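Side-chain contacts in polyketide synthase (Synechococcus sp., PDB 4GOX), which probably transfers a sulfo group from PAPS to its substrate as the sulfotransferase domain of a cyanobacterial olefin synthase, helping to activate it for terminal alkene formation: residues R82-L87 and E93-K98; L56-F61 and A110-Y115. All blocks are in the same frame, centred on the assembly; numbering follows the deposited sequence.

Contact 1: R82-L87 and E93-K98; sequences RALMDL and EASQAK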
loop_
_atom_site.group_PDB
_atom_site.type_symbol
_atom_site.label_atom_id
_atom_site.label_comp_id
_atom_site.label_asym_id
_atom_site.label_seq_id
_atom_site.Cartn_x
_atom_site.Cartn_y
_atom_site.Cartn_z
ATOM N N ARG A 82 -8.909 0.747 -13.270
ATOM C CA ARG A 82 -7.636 0.606 -13.974
ATOM C C ARG A 82 -7.182 -0.858 -13.986
ATOM O O ARG A 82 -6.829 -1.377 -15.049
ATOM C CB ARG A 82 -6.581 1.555 -13.382
ATOM C CG ARG A 82 -5.313 1.729 -14.231
ATOM C CD ARG A 82 -5.577 2.487 -15.527
ATOM N NE ARG A 82 -4.517 2.298 -16.519
ATOM C CZ ARG A 82 -4.489 1.319 -17.418
ATOM N NH1 ARG A 82 -5.452 0.405 -17.447
ATOM N NH2 ARG A 82 -3.494 1.242 -18.292
ATOM N N ALA A 83 -7.275 -1.542 -12.827
ATOM C CA ALA A 83 -6.942 -2.971 -12.704
ATOM C C ALA A 83 -7.754 -3.833 -13.692
ATOM O O ALA A 83 -7.176 -4.654 -14.406
ATOM C CB ALA A 83 -7.199 -3.455 -11.280
ATOM N N LEU A 84 -9.084 -3.646 -13.707
ATOM C CA LEU A 84 -10.043 -4.371 -14.549
ATOM C C LEU A 84 -9.782 -4.140 -16.050
ATOM O O LEU A 84 -9.793 -5.095 -16.835
ATOM C CB LEU A 84 -11.458 -3.910 -14.205
ATOM C CG LEU A 84 -12.020 -4.290 -12.841
ATOM C CD1 LEU A 84 -13.325 -3.550 -12.610
ATOM C CD2 LEU A 84 -12.202 -5.813 -12.727
ATOM N N MET A 85 -9.552 -2.860 -16.429
ATOM C CA MET A 85 -9.196 -2.442 -17.769
ATOM C C MET A 85 -7.968 -3.268 -18.196
ATOM O O MET A 85 -8.070 -4.024 -19.156
ATOM C CB MET A 85 -8.839 -0.950 -17.772
ATOM C CG MET A 85 -10.018 -0.033 -17.796
ATOM S SD MET A 85 -9.497 1.698 -17.832
ATOM C CE MET A 85 -8.305 1.690 -19.155
ATOM N N ASP A 86 -6.844 -3.190 -17.425
ATOM C CA ASP A 86 -5.606 -3.923 -17.687
ATOM C C ASP A 86 -5.779 -5.450 -17.697
ATOM O O ASP A 86 -5.361 -6.086 -18.668
ATOM C CB ASP A 86 -4.493 -3.509 -16.706
ATOM C CG ASP A 86 -3.175 -4.212 -16.964
ATOM O OD1 ASP A 86 -2.526 -3.903 -17.991
ATOM O OD2 ASP A 86 -2.833 -5.128 -16.191
ATOM N N LEU A 87 -6.389 -6.039 -16.641
ATOM C CA LEU A 87 -6.564 -7.495 -16.572
ATOM C C LEU A 87 -7.476 -8.077 -17.660
ATOM O O LEU A 87 -7.284 -9.232 -18.068
ATOM C CB LEU A 87 -7.083 -7.949 -15.195
ATOM C CG LEU A 87 -6.134 -7.816 -13.989
ATOM C CD1 LEU A 87 -6.915 -7.910 -12.695
ATOM C CD2 LEU A 87 -5.012 -8.870 -14.025
ATOM N N GLU A 93 -15.411 3.057 -19.813
ATOM C CA GLU A 93 -16.859 2.934 -19.738
ATOM C C GLU A 93 -17.245 1.517 -19.354
ATOM O O GLU A 93 -18.081 1.342 -18.468
ATOM C CB GLU A 93 -17.503 3.341 -21.080
ATOM C CG GLU A 93 -17.185 4.762 -21.541
ATOM C CD GLU A 93 -15.794 5.026 -22.105
ATOM O OE1 GLU A 93 -15.241 4.137 -22.795
ATOM O OE2 GLU A 93 -15.256 6.128 -21.849
ATOM N N ALA A 94 -16.625 0.505 -20.003
ATOM C CA ALA A 94 -16.883 -0.907 -19.717
ATOM C C ALA A 94 -16.388 -1.270 -18.314
ATOM O O ALA A 94 -17.014 -2.103 -17.650
ATOM C CB ALA A 94 -16.210 -1.793 -20.748
ATOM N N SER A 95 -15.265 -0.647 -17.868
ATOM C CA SER A 95 -14.692 -0.878 -16.539
ATOM C C SER A 95 -15.666 -0.369 -15.478
ATOM O O SER A 95 -16.093 -1.148 -14.626
ATOM C CB SER A 95 -13.343 -0.177 -16.400
ATOM O OG SER A 95 -12.471 -0.968 -15.609
ATOM N N GLN A 96 -16.060 0.919 -15.582
ATOM C CA GLN A 96 -17.028 1.584 -14.717
ATOM C C GLN A 96 -18.353 0.791 -14.625
ATOM O O GLN A 96 -18.870 0.617 -13.524
ATOM C CB GLN A 96 -17.268 3.028 -15.198
ATOM C CG GLN A 96 -17.931 3.945 -14.171
ATOM C CD GLN A 96 -17.119 4.105 -12.902
ATOM O OE1 GLN A 96 -16.109 4.819 -12.860
ATOM N NE2 GLN A 96 -17.550 3.434 -11.841
ATOM N N ALA A 97 -18.848 0.255 -15.760
ATOM C CA ALA A 97 -20.078 -0.542 -15.828
ATOM C C ALA A 97 -19.973 -1.852 -15.026
ATOM O O ALA A 97 -20.967 -2.284 -14.443
ATOM C CB ALA A 97 -20.445 -0.836 -17.288
ATOM N N LYS A 98 -18.782 -2.486 -15.012
ATOM C CA LYS A 98 -18.507 -3.720 -14.253
ATOM C C LYS A 98 -18.551 -3.349 -12.736
ATOM O O LYS A 98 -19.145 -4.091 -11.940
ATOM C CB LYS A 98 -17.119 -4.285 -14.654
ATOM C CG LYS A 98 -16.730 -5.633 -14.053
ATOM C CD LYS A 98 -17.377 -6.816 -14.748
ATOM C CE LYS A 98 -17.267 -8.068 -13.915
ATOM N NZ LYS A 98 -18.403 -8.996 -14.158
#
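Ser95 reaches into the notch between Leu84 and Met85, its OG lying 3.4 Å from CB of Leu84 and equally 3.4 Å from CG of Met85. Both of these side chains start with CG beside the backbone N and anti to the carbonyl carbon (chi1 -69° for Leu84, -80° for Met85), and they pass on different flanks of the serine. The methionine methylene also lies against the serine's own carbon, Met85 CG to Ser95 CB being 3.6 Å. Farther along, Leu84 CD1 meets the aliphatic part of Lys98 at CG, 4.2 Å away, and the rest of the lysine chain runs on to touch Tyr115 of helix 109-119. Helices 79-88 and 92-104, joined by a short loop, cross steeply within the mainly helical connection between strands 50-51 and 124-129 of the sulfotransferase fold; the axes of the segments 82-87 and 93-98 come within 8.9 Å, at 118° between their N-to-C directions. A small residue suits this crossing, where the CA atoms of Met85 and Ser95 come within 5.8 Å. The buried hydroxyl is satisfied by a hydrogen bond with Gln81 O, one turn before Met85, which ties the serine to the facing helix. Gln81 NE2 also bonds Gln96 OE1, and Val99 and Trp102 pack on Leu84.

Contact 2: L56-F61 and A110-Y115; sequences LHLLPF and ADIYAY
Leu58 and Tyr113 point at each other from opposite directions and overlap along their lengths, the leucine lying over one face of the phenol ring. Its CD1 makes a CH-pi contact 4.1 Å from the Tyr113 ring centroid, only 15° off the ring normal, while Leu58 CB sits 3.7 Å from CZ of Tyr113. With CG beside its backbone N (chi1 -70°), Leu58 also turns its two methyls to the helix, where CD2 meets Ile112 CG2 at 3.8 Å; these side chains cross at about a right angle. Beta-branched Ile112 suits this place because CG2, anti to its backbone N, is the branch aimed at the leucine. Leu59 instead crosses the tyrosine at its hydroxyl end, CB to Tyr113 OH being 3.6 Å. A tyrosine fits since its long flat ring carries a polar tip to Asp127 OD1, its hydrogen-bond partner. With an alanine here in place of Tyr113, Leu58 would probably lose the ring face it lies on and Asp127 its hydroxyl partner. The type I turn from Leu58 to Phe61 thus packs against helix 109-119, with Arg67 of helix 64-71 bonding the carbonyls of Leu56 and His57, and Asp127 belonging to strand 124-129 of the parallel sheet, next to the edge strand 50-51.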
loop_
_atom_site.group_PDB
_atom_site.type_symbol
_atom_site.label_atom_id
_atom_site.label_comp_id
_atom_site.label_asym_id
_atom_site.label_seq_id
_atom_site.Cartn_x
_atom_site.Cartn_y
_atom_site.Cartn_z
ATOM N N LEU A 56 -6.492 -0.180 -5.083
ATOM C CA LEU A 56 -7.807 -0.831 -5.183
ATOM C C LEU A 56 -8.792 -0.268 -4.159
ATOM O O LEU A 56 -9.983 -0.131 -4.457
ATOM C CB LEU A 56 -7.646 -2.356 -4.997
ATOM C CG LEU A 56 -6.759 -3.062 -6.049
ATOM C CD1 LEU A 56 -6.380 -4.457 -5.585
ATOM C CD2 LEU A 56 -7.485 -3.163 -7.419
ATOM N N HIS A 57 -8.297 0.064 -2.929
ATOM C CA HIS A 57 -9.112 0.604 -1.831
ATOM C C HIS A 57 -10.361 -0.246 -1.556
ATOM O O HIS A 57 -11.484 0.242 -1.659
ATOM C CB HIS A 57 -9.434 2.120 -2.010
ATOM C CG HIS A 57 -9.668 2.811 -0.691
ATOM N ND1 HIS A 57 -8.701 2.807 0.314
ATOM C CD2 HIS A 57 -10.781 3.424 -0.215
ATOM C CE1 HIS A 57 -9.237 3.461 1.333
ATOM N NE2 HIS A 57 -10.488 3.847 1.064
ATOM N N LEU A 58 -10.150 -1.545 -1.284
ATOM C CA LEU A 58 -11.223 -2.531 -1.043
ATOM C C LEU A 58 -11.380 -2.936 0.439
ATOM O O LEU A 58 -12.496 -3.025 0.937
ATOM C CB LEU A 58 -10.913 -3.800 -1.853
ATOM C CG LEU A 58 -11.037 -3.693 -3.393
ATOM C CD1 LEU A 58 -10.406 -4.921 -4.077
ATOM C CD2 LEU A 58 -12.509 -3.540 -3.792
ATOM N N LEU A 59 -10.263 -3.195 1.132
ATOM C CA LEU A 59 -10.245 -3.664 2.526
ATOM C C LEU A 59 -11.129 -2.922 3.550
ATOM O O LEU A 59 -11.735 -3.623 4.360
ATOM C CB LEU A 59 -8.800 -3.864 2.999
ATOM C CG LEU A 59 -8.547 -4.830 4.168
ATOM C CD1 LEU A 59 -8.908 -6.268 3.778
ATOM C CD2 LEU A 59 -7.084 -4.804 4.554
ATOM N N PRO A 60 -11.299 -1.557 3.528
ATOM C CA PRO A 60 -12.142 -0.894 4.552
ATOM C C PRO A 60 -13.635 -1.166 4.499
ATOM O O PRO A 60 -14.363 -0.707 5.380
ATOM C CB PRO A 60 -11.938 0.597 4.256
ATOM C CG PRO A 60 -10.687 0.693 3.466
ATOM C CD PRO A 60 -10.631 -0.550 2.675
ATOM N N PHE A 61 -14.107 -1.858 3.457
ATOM C CA PHE A 61 -15.546 -2.032 3.208
ATOM C C PHE A 61 -15.988 -3.466 3.228
ATOM O O PHE A 61 -15.218 -4.360 2.907
ATOM C CB PHE A 61 -15.871 -1.417 1.831
ATOM C CG PHE A 61 -15.249 -0.046 1.664
ATOM C CD1 PHE A 61 -15.763 1.059 2.351
ATOM C CD2 PHE A 61 -14.119 0.131 0.878
ATOM C CE1 PHE A 61 -15.180 2.325 2.208
ATOM C CE2 PHE A 61 -13.516 1.390 0.764
ATOM C CZ PHE A 61 -14.057 2.481 1.428
ATOM N N ALA A 110 -14.945 -9.661 -0.242
ATOM C CA ALA A 110 -14.327 -10.992 -0.254
ATOM C C ALA A 110 -14.342 -11.558 -1.689
ATOM O O ALA A 110 -13.370 -12.184 -2.119
ATOM C CB ALA A 110 -15.106 -11.927 0.664
ATOM N N ASP A 111 -15.457 -11.314 -2.413
ATOM C CA ASP A 111 -15.690 -11.756 -3.788
ATOM C C ASP A 111 -14.853 -10.988 -4.793
ATOM O O ASP A 111 -14.383 -11.604 -5.742
ATOM C CB ASP A 111 -17.190 -11.685 -4.137
ATOM C CG ASP A 111 -18.060 -12.687 -3.405
ATOM O OD1 ASP A 111 -17.519 -13.468 -2.589
ATOM O OD2 ASP A 111 -19.274 -12.710 -3.663
ATOM N N ILE A 112 -14.644 -9.658 -4.574
ATOM C CA ILE A 112 -13.818 -8.807 -5.435
ATOM C C ILE A 112 -12.349 -9.270 -5.391
ATOM O O ILE A 112 -11.714 -9.370 -6.437
ATOM C CB ILE A 112 -13.999 -7.290 -5.140
ATOM C CG1 ILE A 112 -15.485 -6.886 -5.100
ATOM C CG2 ILE A 112 -13.224 -6.414 -6.111
ATOM C CD1 ILE A 112 -16.319 -7.101 -6.452
ATOM N N TYR A 113 -11.832 -9.599 -4.184
ATOM C CA TYR A 113 -10.480 -10.122 -4.032
ATOM C C TYR A 113 -10.335 -11.464 -4.754
ATOM O O TYR A 113 -9.382 -11.618 -5.514
ATOM C CB TYR A 113 -10.072 -10.231 -2.553
ATOM C CG TYR A 113 -9.618 -8.920 -1.942
ATOM C CD1 TYR A 113 -10.343 -8.314 -0.914
ATOM C CD2 TYR A 113 -8.439 -8.305 -2.360
ATOM C CE1 TYR A 113 -9.897 -7.133 -0.311
ATOM C CE2 TYR A 113 -7.996 -7.114 -1.782
ATOM C CZ TYR A 113 -8.718 -6.541 -0.746
ATOM O OH TYR A 113 -8.291 -5.353 -0.204
ATOM N N ALA A 114 -11.281 -12.417 -4.553
ATOM C CA ALA A 114 -11.256 -13.739 -5.204
ATOM C C ALA A 114 -11.328 -13.606 -6.733
ATOM O O ALA A 114 -10.646 -14.353 -7.450
ATOM C CB ALA A 114 -12.388 -14.617 -4.693
ATOM N N TYR A 115 -12.095 -12.605 -7.217
ATOM C CA TYR A 115 -12.228 -12.281 -8.631
ATOM C C TYR A 115 -10.887 -11.801 -9.182
ATOM O O TYR A 115 -10.445 -12.302 -10.211
ATOM C CB TYR A 115 -13.274 -11.176 -8.830
ATOM C CG TYR A 115 -13.567 -10.855 -10.281
ATOM C CD1 TYR A 115 -14.477 -11.615 -11.016
ATOM C CD2 TYR A 115 -12.970 -9.761 -10.908
ATOM C CE1 TYR A 115 -14.762 -11.317 -12.348
ATOM C CE2 TYR A 115 -13.253 -9.448 -12.239
ATOM C CZ TYR A 115 -14.147 -10.232 -12.955
ATOM O OH TYR A 115 -14.453 -9.922 -14.254
#

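Contact 1 is nested within the chain loop that contact 2 closes, and they lie about 15 Å apart, centre to centre. Helix 109-119 joins them: Tyr113 serves contact 2, whereas Tyr115 turns to helices 79-88 and 92-104, where its CE2 packs 3.8 Å from Leu84 CD2 and its OH lies 3.4 Å from Lys98 CE. A second bridge runs from Ala83 CB to Leu56 CD2, 3.9 Å apart, so helix 79-88 also abuts the loop 56-61. The centre of contact 2 is the deeper, about 14 Å from the chain's centre against about 21 Å for contact 1. Adenosine-3'-5'-diphosphate is bound in a pocket of this P-loop-clan fold, and none of the contacts described is made to it.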